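PDB 5CGZ: 4-oxalmesaconate hydratase from Pseudomonas putida, which catalyses the zinc-dependent hydration of oxalomesaconic acid enol to 4-carboxy-4-hydroxy-2-oxoadipic acid, the third step of gallate degradation. Local coordinates for residues Val15-Gly19 and Phe157-Gln161; Leu95-Ala99 and Glu132-Ile136; Leu111-Leu115 and Ala126-Gln131; Cys165-Pro169 and Glu226-Ser230. One frame throughout, in Å; residues are numbered along the deposited sequence. Where two conformers were deposited one is given.

Interaction 1: residues Val15-Gly19 and Phe157-Gln161; sequences VWRAG and FEPHQ
Arg17 sets CG beside its backbone N, opposite the carbonyl carbon (chi1 -49°), and then runs extended as far as NE. Phe157 holds its ring carbon CG between the backbone N and the carbonyl carbon (chi1 42°), which lays the ring against the start of the arginine chain. The contact joins helix 13-27 of the Rossmann-like, PIG-L-type fold to the loop that leaves strand 154-157, close to the zinc site. Arg17 CB sits over one face of the Phe157 ring, 3.8 Å from its centroid, in a CH-pi contact. CD of Arg17 follows, 3.6 Å from Phe157 CE1, and the two side chains cross at about a right angle. Ala18 CB adds an apolar touch at Phe157 CD2, 3.8 Å away.

The guanidinium has several partners. NH1 bonds Tyr199 OH as well as the loop, and NE makes a salt bridge to Asp13, a zinc ligand. Arg17 is thus a second-shell residue that can position Asp13. A leucine here would probably leave Asp13 without this charged mate and the carbonyl of Glu158 without this donor. A water lies between the backbones, accepting from Glu158 N at 2.9 Å and standing within reach of Arg17 O. The direct polar link is Arg17 NH1 to Glu158 O, 3.0 Å long with 152° at the hydrogen, and it lies in the carbonyl plane.

Interaction 2: residues Leu95-Ala99 and Glu132-Ile136; sequences LFRLA and EARII
Ala133 puts its CB against helix 92-105, where Leu98 CG and Ala99 N both lie 3.6 Å from it. Leu95 reaches the same residue from the preceding turn, with CD1 3.4 Å from Ala133 N. Its other methyl, CD2, meets Ile136 CG1 at 4.0 Å. Ile136 CG2 touches Ala99 CB and also comes to the edge of the Phe96 ring, 4.2 Å from CE1. Leu95 holds CG anti to the backbone N (chi1 -178°), and its side chain lies across those of Glu132 and Ile136.

The small alanines allow this closeness. The CA atoms of Ala99 and Ala133 are 4.5 Å apart, and the local helix axes approach to 8.3 Å at a crossing angle of -65°. Further out, Tyr102 packs on Ala133, and Tyr142 lies nearly parallel to the Phe96 ring. A neighbouring subunit covers another side: its Pro87 packs on Leu95 and Phe96, and its Arg89 forms a salt bridge with Glu132.

No hydrogen bond links the two segments. The helices of this Rossmann-like domain are therefore joined here by the fit of apolar groups, while the charge of Glu132 is spent on the subunit interface.

Interaction 3: residues Leu111-Leu115 and Ala126-Gln131; sequences LSHSL and AMHLAQ
Leu115 and Met127 make the apolar part of this contact, with CD2 of the leucine 3.6 Å from CG of the methionine. The leucine lies across the methionine chain. Met127 starts with CG anti to the backbone N (chi1 172°), and the bend at chi2 and chi3 brings CE back to 3.8 Å from Ser112 CB. Ala126 CB touches His113 CD2 at 3.8 Å.

One CH-pi contact stands at the more open end. Leu115 CD2 is centred over a face of the His128 ring, 3.5 Å from the centroid and 13° off the normal.

Polar bonds do not cross between the segments. His113 O, a polar atom, lies against the methionine chain, 3.1 Å from Met127 CB. Within the helix, Gln131 NE2 gives a weak, fairly straight bond to Met127 SD (3.3 Å). Outside, Ser112 OG bonds Val7 O, and His113 NE2 accepts from Ala9 N. An alanine in place of Met127 would probably open a gap beside Ser112 and Leu115 and leave Gln131 NE2 without its sulfur partner.

The pairing sets helix 122-138 against the end of strand 110-112 in the Rossmann-like sheet. His113 leaves that strand end and stacks on the zinc ligand His123. It brings one end of the contact into the second shell of the metal site, at the C-terminal strand end typical of active sites in Rossmann-like folds.

Interaction 4: residues Cys165-Pro169 and Glu226-Ser230; sequences CEWRP and EGLQS
The side chains of Trp167 and Gln229 lie alongside, pointing opposite ways, with the indole and amide planes 87° apart. Both hold CG anti to the backbone N. The indole therefore runs back along strand 225-230, while the extended glutamine reaches out to the loop backbone. Trp167 NE1 passes 3.6 Å from Gln229 CB. The far end of the indole presents its edge to Gly227 O, which lies in the ring plane, 3.2 Å from CZ2.

The glutamine amide grips the loop. Arg168 N donates to Gln229 OE1 (3.1 Å, 166° at the hydrogen). The donor stands well above the carbonyl plane and does not point at a lone pair. Gln229 NE2 gives its hydrogen to a water, which in turn donates to Glu166 O. The amide thus holds the loop on both sides of Trp167, directly at Arg168 and through water at Glu166.

Pro169 meets the strand next to the indole. Its CB rests 3.8 Å from Gly227 CA, and its CA makes a CA-H...O contact of 3.3 Å with Leu228 O. Gly227 has no CB, and Pro169 CB and Trp167 CH2 crowd the position one would take.

Trp167 NE1 bonds Ala156 O, which ties the loop to strand 154-157 as well. Arg206 of helix 193-212 packs on Trp167 and Pro169. Gln164 of a neighbouring subunit bonds Arg168 NH2 and Pro169 O, so the loop, just before strand 171-174, lies between the sheet and the subunit interface.

How the interactions relate
Interactions 2 and 3 lie within the span enclosed by interaction 1 along the chain, with interaction 3 the inner one; interaction 4 follows. Interactions 2 and 3 share helix 122-138, and their centres are 11 Å apart. Interaction 1 touches both 3 and 4. Phe157 N is 2.8 Å from Ser112 O, a probable hydrogen bond between neighbouring strands 154-157 and 110-112, and Pro159 packs on Trp167. Interactions 3 and 4 reach the same mixed sheet. Interaction 2 is remote from 1 and 4, with centres 23 Å away from each. Interactions 1 and 3 border the zinc site, and all four reach neighbouring subunits of the hexamer; 1 and 4 meet the same one.

Interaction 1: residues Val15-Gly19 and Phe157-Gln161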
loop_
_atom_site.group_PDB
_atom_site.type_symbol
_atom_site.label_atom_id
_atom_site.label_comp_id
_atom_site.label_asym_id
_atom_site.label_seq_id
_atom_site.Cartn_x
_atom_site.Cartn_y
_atom_site.Cartn_z
ATOM N N VAL A 15 25.959 5.309 -14.744
ATOM C CA VAL A 15 26.814 6.417 -14.326
ATOM C C VAL A 15 26.074 7.327 -13.338
ATOM O O VAL A 15 26.577 7.588 -12.253
ATOM C CB VAL A 15 27.322 7.247 -15.540
ATOM C CG1 VAL A 15 28.138 8.451 -15.069
ATOM C CG2 VAL A 15 28.162 6.371 -16.462
ATOM N N TRP A 16 24.875 7.782 -13.694
ATOM C CA TRP A 16 24.102 8.640 -12.788
ATOM C C TRP A 16 23.767 7.952 -11.470
ATOM O O TRP A 16 23.836 8.566 -10.401
ATOM C CB TRP A 16 22.780 9.090 -13.419
ATOM C CG TRP A 16 22.841 9.668 -14.802
ATOM C CD1 TRP A 16 22.203 9.193 -15.914
ATOM C CD2 TRP A 16 23.537 10.852 -15.215
ATOM N NE1 TRP A 16 22.471 10.002 -16.995
ATOM C CE2 TRP A 16 23.288 11.024 -16.594
ATOM C CE3 TRP A 16 24.346 11.784 -14.553
ATOM C CZ2 TRP A 16 23.825 12.084 -17.326
ATOM C CZ3 TRP A 16 24.876 12.839 -15.280
ATOM C CH2 TRP A 16 24.616 12.977 -16.652
ATOM N N ARG A 17 23.398 6.677 -11.553
ATOM C CA ARG A 17 22.688 6.003 -10.460
ATOM C C ARG A 17 23.527 5.008 -9.674
ATOM O O ARG A 17 23.149 4.635 -8.565
ATOM C CB ARG A 17 21.453 5.271 -11.018
ATOM C CG ARG A 17 20.626 6.155 -11.913
ATOM C CD ARG A 17 19.309 5.553 -12.395
ATOM N NE ARG A 17 18.909 6.369 -13.536
ATOM C CZ ARG A 17 18.443 7.609 -13.425
ATOM N NH1 ARG A 17 18.252 8.147 -12.221
ATOM N NH2 ARG A 17 18.153 8.299 -14.514
ATOM N N ALA A 18 24.649 4.568 -10.243
ATOM C CA ALA A 18 25.444 3.505 -9.625
ATOM C C ALA A 18 26.948 3.785 -9.612
ATOM O O ALA A 18 27.726 2.941 -9.163
ATOM C CB ALA A 18 25.178 2.179 -10.342
ATOM N N GLY A 19 27.357 4.950 -10.119
ATOM C CA GLY A 19 28.771 5.270 -10.234
ATOM C C GLY A 19 29.510 5.139 -8.911
ATOM O O GLY A 19 30.586 4.536 -8.843
ATOM N N PHE A 157 18.609 1.051 -7.710
ATOM C CA PHE A 157 19.240 2.341 -7.447
ATOM C C PHE A 157 18.219 3.459 -7.725
ATOM O O PHE A 157 17.089 3.186 -8.156
ATOM C CB PHE A 157 20.544 2.527 -8.259
ATOM C CG PHE A 157 20.472 2.065 -9.696
ATOM C CD1 PHE A 157 19.426 2.450 -10.527
ATOM C CD2 PHE A 157 21.491 1.271 -10.231
ATOM C CE1 PHE A 157 19.383 2.031 -11.867
ATOM C CE2 PHE A 157 21.458 0.857 -11.552
ATOM C CZ PHE A 157 20.403 1.231 -12.374
ATOM N N GLU A 158 18.603 4.706 -7.453
ATOM C CA GLU A 158 17.633 5.800 -7.375
ATOM C C GLU A 158 17.114 6.268 -8.738
ATOM O O GLU A 158 17.893 6.647 -9.610
ATOM C CB GLU A 158 18.235 6.993 -6.630
ATOM C CG GLU A 158 17.230 8.160 -6.481
ATOM C CD GLU A 158 17.630 9.174 -5.415
ATOM O OE1 GLU A 158 18.555 8.896 -4.612
ATOM O OE2 GLU A 158 17.010 10.254 -5.374
ATOM N N PRO A 159 15.785 6.241 -8.929
ATOM C CA PRO A 159 15.246 6.805 -10.177
ATOM C C PRO A 159 15.195 8.329 -10.123
ATOM O O PRO A 159 15.358 8.932 -9.052
ATOM C CB PRO A 159 13.847 6.196 -10.277
ATOM C CG PRO A 159 13.490 5.760 -8.904
ATOM C CD PRO A 159 14.756 5.598 -8.098
ATOM N N HIS A 160 14.993 8.945 -11.281
ATOM C CA HIS A 160 15.020 10.397 -11.391
ATOM C C HIS A 160 13.959 11.037 -10.497
ATOM O O HIS A 160 14.213 12.060 -9.844
ATOM C CB HIS A 160 14.814 10.820 -12.847
ATOM C CG HIS A 160 15.160 12.250 -13.113
ATOM N ND1 HIS A 160 16.449 12.732 -13.024
ATOM C CD2 HIS A 160 14.386 13.308 -13.465
ATOM C CE1 HIS A 160 16.458 14.019 -13.322
ATOM N NE2 HIS A 160 15.219 14.394 -13.592
ATOM N N GLN A 161 12.780 10.421 -10.456
ATOM C CA GLN A 161 11.687 10.915 -9.614
ATOM C C GLN A 161 11.236 9.825 -8.641
ATOM O O GLN A 161 10.273 9.085 -8.900
ATOM C CB GLN A 161 10.536 11.403 -10.491
ATOM C CG GLN A 161 10.962 12.616 -11.307
ATOM C CD GLN A 161 9.838 13.238 -12.109
ATOM O OE1 GLN A 161 8.900 13.824 -11.554
ATOM N NE2 GLN A 161 9.937 13.128 -13.428
HETATM O O HOH W 1 21.168 5.174 -6.223
#

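Interaction 2: residues Leu95-Ala99 and Glu132-Ile136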
loop_
_atom_site.group_PDB
_atom_site.type_symbol
_atom_site.label_atom_id
_atom_site.label_comp_id
_atom_site.label_asym_id
_atom_site.label_seq_id
_atom_site.Cartn_x
_atom_site.Cartn_y
_atom_site.Cartn_z
ATOM N N LEU A 95 16.991 -13.013 -22.132
ATOM C CA LEU A 95 16.990 -13.574 -20.785
ATOM C C LEU A 95 18.143 -14.553 -20.576
ATOM O O LEU A 95 18.870 -14.465 -19.582
ATOM C CB LEU A 95 15.649 -14.260 -20.512
ATOM C CG LEU A 95 15.493 -14.859 -19.118
ATOM C CD1 LEU A 95 15.446 -13.757 -18.067
ATOM C CD2 LEU A 95 14.245 -15.720 -19.055
ATOM N N PHE A 96 18.323 -15.481 -21.516
ATOM C CA PHE A 96 19.411 -16.460 -21.413
ATOM C C PHE A 96 20.795 -15.791 -21.545
ATOM O O PHE A 96 21.751 -16.178 -20.864
ATOM C CB PHE A 96 19.235 -17.560 -22.466
ATOM C CG PHE A 96 18.034 -18.447 -22.226
ATOM C CD1 PHE A 96 17.707 -18.871 -20.941
ATOM C CD2 PHE A 96 17.230 -18.852 -23.280
ATOM C CE1 PHE A 96 16.613 -19.686 -20.721
ATOM C CE2 PHE A 96 16.126 -19.673 -23.063
ATOM C CZ PHE A 96 15.818 -20.088 -21.785
ATOM N N ARG A 97 20.899 -14.795 -22.420
ATOM C CA ARG A 97 22.115 -13.985 -22.539
ATOM C C ARG A 97 22.506 -13.444 -21.164
ATOM O O ARG A 97 23.654 -13.543 -20.734
ATOM C CB ARG A 97 21.915 -12.810 -23.516
ATOM C CG ARG A 97 22.248 -13.080 -24.995
ATOM C CD ARG A 97 23.193 -11.996 -25.584
ATOM N NE ARG A 97 22.496 -10.864 -26.197
ATOM C CZ ARG A 97 23.091 -9.763 -26.670
ATOM N NH1 ARG A 97 22.351 -8.809 -27.208
ATOM N NH2 ARG A 97 24.414 -9.603 -26.606
ATOM N N LEU A 98 21.531 -12.853 -20.475
ATOM C CA LEU A 98 21.791 -12.262 -19.166
ATOM C C LEU A 98 22.069 -13.336 -18.108
ATOM O O LEU A 98 22.935 -13.156 -17.253
ATOM C CB LEU A 98 20.615 -11.371 -18.736
ATOM C CG LEU A 98 20.872 -10.461 -17.531
ATOM C CD1 LEU A 98 22.181 -9.677 -17.711
ATOM C CD2 LEU A 98 19.698 -9.494 -17.332
ATOM N N ALA A 99 21.343 -14.451 -18.158
ATOM C CA ALA A 99 21.617 -15.554 -17.236
ATOM C C ALA A 99 23.051 -16.055 -17.397
ATOM O O ALA A 99 23.695 -16.434 -16.414
ATOM C CB ALA A 99 20.630 -16.699 -17.443
ATOM N N GLU A 132 14.757 -11.983 -13.247
ATOM C CA GLU A 132 14.404 -13.292 -13.772
ATOM C C GLU A 132 15.666 -14.037 -14.235
ATOM O O GLU A 132 15.786 -15.242 -14.009
ATOM C CB GLU A 132 13.378 -13.202 -14.914
ATOM C CG GLU A 132 12.798 -14.601 -15.226
ATOM C CD GLU A 132 11.691 -14.606 -16.264
ATOM O OE1 GLU A 132 11.520 -13.591 -16.969
ATOM O OE2 GLU A 132 10.987 -15.640 -16.373
ATOM N N ALA A 133 16.614 -13.329 -14.859
ATOM C CA ALA A 133 17.861 -13.978 -15.295
ATOM C C ALA A 133 18.625 -14.551 -14.099
ATOM O O ALA A 133 19.231 -15.628 -14.180
ATOM C CB ALA A 133 18.746 -13.003 -16.066
ATOM N N ARG A 134 18.599 -13.819 -12.990
ATOM C CA ARG A 134 19.203 -14.284 -11.750
ATOM C C ARG A 134 18.617 -15.627 -11.307
ATOM O O ARG A 134 19.348 -16.544 -10.907
ATOM C CB ARG A 134 19.004 -13.228 -10.657
ATOM C CG ARG A 134 19.523 -13.580 -9.272
ATOM C CD ARG A 134 19.273 -12.365 -8.368
ATOM N NE ARG A 134 19.426 -12.636 -6.941
ATOM C CZ ARG A 134 18.531 -13.276 -6.186
ATOM N NH1 ARG A 134 17.406 -13.750 -6.717
ATOM N NH2 ARG A 134 18.775 -13.449 -4.895
ATOM N N ILE A 135 17.292 -15.739 -11.368
ATOM C CA ILE A 135 16.624 -16.969 -10.963
ATOM C C ILE A 135 16.922 -18.117 -11.945
ATOM O O ILE A 135 17.160 -19.249 -11.519
ATOM C CB ILE A 135 15.101 -16.756 -10.835
ATOM C CG1 ILE A 135 14.798 -15.775 -9.685
ATOM C CG2 ILE A 135 14.385 -18.091 -10.625
ATOM C CD1 ILE A 135 13.383 -15.223 -9.687
ATOM N N ILE A 136 16.909 -17.834 -13.247
ATOM C CA ILE A 136 17.283 -18.850 -14.237
ATOM C C ILE A 136 18.676 -19.396 -13.917
ATOM O O ILE A 136 18.902 -20.609 -13.943
ATOM C CB ILE A 136 17.281 -18.301 -15.684
ATOM C CG1 ILE A 136 15.901 -17.741 -16.057
ATOM C CG2 ILE A 136 17.737 -19.394 -16.685
ATOM C CD1 ILE A 136 14.766 -18.715 -15.847
#

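Interaction 3: residues Leu111-Leu115 and Ala126-Gln131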
loop_
_atom_site.group_PDB
_atom_site.type_symbol
_atom_site.label_atom_id
_atom_site.label_comp_id
_atom_site.label_asym_id
_atom_site.label_seq_id
_atom_site.Cartn_x
_atom_site.Cartn_y
_atom_site.Cartn_z
ATOM N N LEU A 111 22.785 -4.464 -8.989
ATOM C CA LEU A 111 22.109 -3.166 -8.983
ATOM C C LEU A 111 21.340 -2.986 -10.287
ATOM O O LEU A 111 21.875 -3.253 -11.368
ATOM C CB LEU A 111 23.117 -2.025 -8.815
ATOM C CG LEU A 111 24.143 -2.132 -7.690
ATOM C CD1 LEU A 111 24.944 -0.848 -7.600
ATOM C CD2 LEU A 111 23.438 -2.420 -6.375
ATOM N N SER A 112 20.086 -2.551 -10.200
ATOM C CA SER A 112 19.341 -2.213 -11.409
ATOM C C SER A 112 18.260 -1.178 -11.077
ATOM O O SER A 112 18.324 -0.539 -10.019
ATOM C CB SER A 112 18.743 -3.471 -12.056
ATOM O OG SER A 112 18.343 -3.211 -13.397
ATOM N N HIS A 113 17.277 -1.021 -11.965
ATOM C CA HIS A 113 16.280 0.061 -11.855
ATOM C C HIS A 113 15.103 -0.262 -10.930
ATOM O O HIS A 113 14.869 -1.417 -10.595
ATOM C CB HIS A 113 15.717 0.409 -13.240
ATOM C CG HIS A 113 16.741 0.902 -14.212
ATOM N ND1 HIS A 113 16.964 2.247 -14.445
ATOM C CD2 HIS A 113 17.589 0.242 -15.032
ATOM C CE1 HIS A 113 17.907 2.388 -15.354
ATOM N NE2 HIS A 113 18.305 1.182 -15.732
ATOM N N SER A 114 14.342 0.762 -10.552
ATOM C CA SER A 114 13.115 0.553 -9.787
ATOM C C SER A 114 12.108 -0.224 -10.626
ATOM O O SER A 114 12.141 -0.161 -11.858
ATOM C CB SER A 114 12.515 1.900 -9.342
ATOM O OG SER A 114 12.146 2.694 -10.463
ATOM N N LEU A 115 11.200 -0.938 -9.966
ATOM C CA LEU A 115 10.227 -1.778 -10.674
ATOM C C LEU A 115 9.023 -0.987 -11.180
ATOM O O LEU A 115 8.225 -1.499 -11.950
ATOM C CB LEU A 115 9.758 -2.933 -9.779
ATOM C CG LEU A 115 10.615 -4.199 -9.961
ATOM C CD1 LEU A 115 10.053 -5.389 -9.223
ATOM C CD2 LEU A 115 10.757 -4.528 -11.454
ATOM N N ALA A 126 14.307 -3.594 -17.521
ATOM C CA ALA A 126 15.690 -3.936 -17.192
ATOM C C ALA A 126 15.772 -4.663 -15.850
ATOM O O ALA A 126 16.490 -5.663 -15.718
ATOM C CB ALA A 126 16.563 -2.678 -17.166
ATOM N N MET A 127 15.041 -4.168 -14.851
ATOM C CA MET A 127 15.089 -4.805 -13.536
ATOM C C MET A 127 14.405 -6.179 -13.561
ATOM O O MET A 127 14.869 -7.118 -12.905
ATOM C CB MET A 127 14.464 -3.898 -12.467
ATOM C CG MET A 127 14.303 -4.570 -11.094
ATOM S SD MET A 127 15.837 -5.198 -10.361
ATOM C CE MET A 127 16.256 -3.897 -9.184
ATOM N N HIS A 128 13.319 -6.313 -14.322
ATOM C CA HIS A 128 12.660 -7.614 -14.453
ATOM C C HIS A 128 13.571 -8.630 -15.144
ATOM O O HIS A 128 13.612 -9.797 -14.747
ATOM C CB HIS A 128 11.336 -7.484 -15.213
ATOM C CG HIS A 128 10.186 -7.116 -14.331
ATOM N ND1 HIS A 128 9.325 -6.078 -14.616
ATOM C CD2 HIS A 128 9.768 -7.640 -13.153
ATOM C CE1 HIS A 128 8.421 -5.983 -13.655
ATOM N NE2 HIS A 128 8.669 -6.917 -12.756
ATOM N N LEU A 129 14.306 -8.182 -16.165
ATOM C CA LEU A 129 15.318 -9.025 -16.807
ATOM C C LEU A 129 16.381 -9.451 -15.805
ATOM O O LEU A 129 16.728 -10.629 -15.708
ATOM C CB LEU A 129 15.978 -8.294 -17.977
ATOM C CG LEU A 129 15.184 -8.342 -19.277
ATOM C CD1 LEU A 129 15.765 -7.360 -20.291
ATOM C CD2 LEU A 129 15.186 -9.770 -19.825
ATOM N N ALA A 130 16.895 -8.475 -15.061
ATOM C CA ALA A 130 17.923 -8.731 -14.063
ATOM C C ALA A 130 17.450 -9.768 -13.051
ATOM O O ALA A 130 18.183 -10.696 -12.717
ATOM C CB ALA A 130 18.320 -7.428 -13.354
ATOM N N GLN A 131 16.218 -9.621 -12.568
ATOM C CA GLN A 131 15.723 -10.531 -11.543
ATOM C C GLN A 131 15.419 -11.915 -12.095
ATOM O O GLN A 131 15.784 -12.919 -11.477
ATOM C CB GLN A 131 14.481 -9.957 -10.859
ATOM C CG GLN A 131 14.819 -8.819 -9.915
ATOM C CD GLN A 131 13.624 -8.361 -9.093
ATOM O OE1 GLN A 131 12.757 -9.155 -8.739
ATOM N NE2 GLN A 131 13.589 -7.075 -8.772
#

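Interaction 4: residues Cys165-Pro169 and Glu226-Ser230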
loop_
_atom_site.group_PDB
_atom_site.type_symbol
_atom_site.label_atom_id
_atom_site.label_comp_id
_atom_site.label_asym_id
_atom_site.label_seq_id
_atom_site.Cartn_x
_atom_site.Cartn_y
_atom_site.Cartn_z
ATOM N N CYS A 165 7.943 7.046 -8.492
ATOM C CA CYS A 165 8.227 5.637 -8.763
ATOM C C CYS A 165 7.900 4.729 -7.582
ATOM O O CYS A 165 8.127 3.525 -7.652
ATOM C CB CYS A 165 9.696 5.453 -9.151
ATOM S SG CYS A 165 10.141 6.289 -10.685
ATOM N N GLU A 166 7.388 5.308 -6.497
ATOM C CA GLU A 166 7.111 4.556 -5.268
ATOM C C GLU A 166 8.358 3.822 -4.763
ATOM O O GLU A 166 8.305 2.691 -4.283
ATOM C CB GLU A 166 5.954 3.583 -5.494
ATOM C CG GLU A 166 4.639 4.311 -5.809
ATOM C CD GLU A 166 3.558 3.392 -6.363
ATOM O OE1 GLU A 166 3.388 2.277 -5.834
ATOM O OE2 GLU A 166 2.885 3.788 -7.339
ATOM N N TRP A 167 9.486 4.506 -4.860
ATOM C CA TRP A 167 10.771 3.956 -4.476
ATOM C C TRP A 167 11.187 4.579 -3.148
ATOM O O TRP A 167 11.037 5.785 -2.944
ATOM C CB TRP A 167 11.786 4.241 -5.586
ATOM C CG TRP A 167 13.220 3.852 -5.344
ATOM C CD1 TRP A 167 13.832 2.685 -5.735
ATOM C CD2 TRP A 167 14.241 4.651 -4.723
ATOM N NE1 TRP A 167 15.164 2.714 -5.387
ATOM C CE2 TRP A 167 15.439 3.899 -4.766
ATOM C CE3 TRP A 167 14.257 5.921 -4.143
ATOM C CZ2 TRP A 167 16.640 4.384 -4.242
ATOM C CZ3 TRP A 167 15.456 6.400 -3.625
ATOM C CH2 TRP A 167 16.629 5.633 -3.677
ATOM N N ARG A 168 11.680 3.754 -2.236
ATOM C CA ARG A 168 12.162 4.234 -0.951
ATOM C C ARG A 168 13.544 3.648 -0.686
ATOM O O ARG A 168 13.719 2.441 -0.762
ATOM C CB ARG A 168 11.201 3.840 0.188
ATOM C CG ARG A 168 11.740 4.219 1.583
ATOM C CD ARG A 168 10.832 3.753 2.728
ATOM N NE ARG A 168 10.951 2.319 3.005
ATOM C CZ ARG A 168 11.845 1.758 3.831
ATOM N NH1 ARG A 168 11.832 0.439 4.002
ATOM N NH2 ARG A 168 12.753 2.493 4.485
ATOM N N PRO A 169 14.529 4.490 -0.366
ATOM C CA PRO A 169 15.825 3.866 -0.061
ATOM C C PRO A 169 15.794 3.240 1.327
ATOM O O PRO A 169 15.554 3.963 2.282
ATOM C CB PRO A 169 16.810 5.041 -0.125
ATOM C CG PRO A 169 15.973 6.256 0.248
ATOM C CD PRO A 169 14.545 5.959 -0.212
ATOM N N GLU A 226 24.598 7.154 -1.977
ATOM C CA GLU A 226 23.617 6.635 -2.925
ATOM C C GLU A 226 22.551 5.851 -2.153
ATOM O O GLU A 226 22.870 5.098 -1.226
ATOM C CB GLU A 226 24.287 5.755 -3.991
ATOM C CG GLU A 226 25.051 6.572 -5.030
ATOM C CD GLU A 226 25.865 5.731 -6.024
ATOM O OE1 GLU A 226 25.966 4.492 -5.859
ATOM O OE2 GLU A 226 26.413 6.333 -6.974
ATOM N N GLY A 227 21.289 6.064 -2.506
ATOM C CA GLY A 227 20.189 5.345 -1.878
ATOM C C GLY A 227 19.818 4.130 -2.710
ATOM O O GLY A 227 19.814 4.194 -3.946
ATOM N N LEU A 228 19.529 3.023 -2.033
ATOM C CA LEU A 228 19.159 1.765 -2.684
ATOM C C LEU A 228 17.894 1.192 -2.053
ATOM O O LEU A 228 17.694 1.307 -0.839
ATOM C CB LEU A 228 20.279 0.724 -2.565
ATOM C CG LEU A 228 21.638 0.846 -3.272
ATOM C CD1 LEU A 228 21.469 0.970 -4.769
ATOM C CD2 LEU A 228 22.458 1.991 -2.718
ATOM N N GLN A 229 17.051 0.553 -2.861
ATOM C CA GLN A 229 15.943 -0.218 -2.308
ATOM C C GLN A 229 16.172 -1.706 -2.539
ATOM O O GLN A 229 16.268 -2.161 -3.675
ATOM C CB GLN A 229 14.597 0.205 -2.909
ATOM C CG GLN A 229 13.431 -0.563 -2.282
ATOM C CD GLN A 229 12.080 0.154 -2.384
ATOM O OE1 GLN A 229 11.821 0.891 -3.329
ATOM N NE2 GLN A 229 11.214 -0.071 -1.392
ATOM N N SER A 230 16.237 -2.452 -1.445
ATOM C CA SER A 230 16.503 -3.886 -1.465
ATOM C C SER A 230 15.321 -4.693 -1.935
ATOM O O SER A 230 14.195 -4.441 -1.530
ATOM C CB SER A 230 16.884 -4.376 -0.066
ATOM O OG SER A 230 17.889 -3.549 0.481
HETATM O O HOH W 2 8.468 1.391 -1.571
#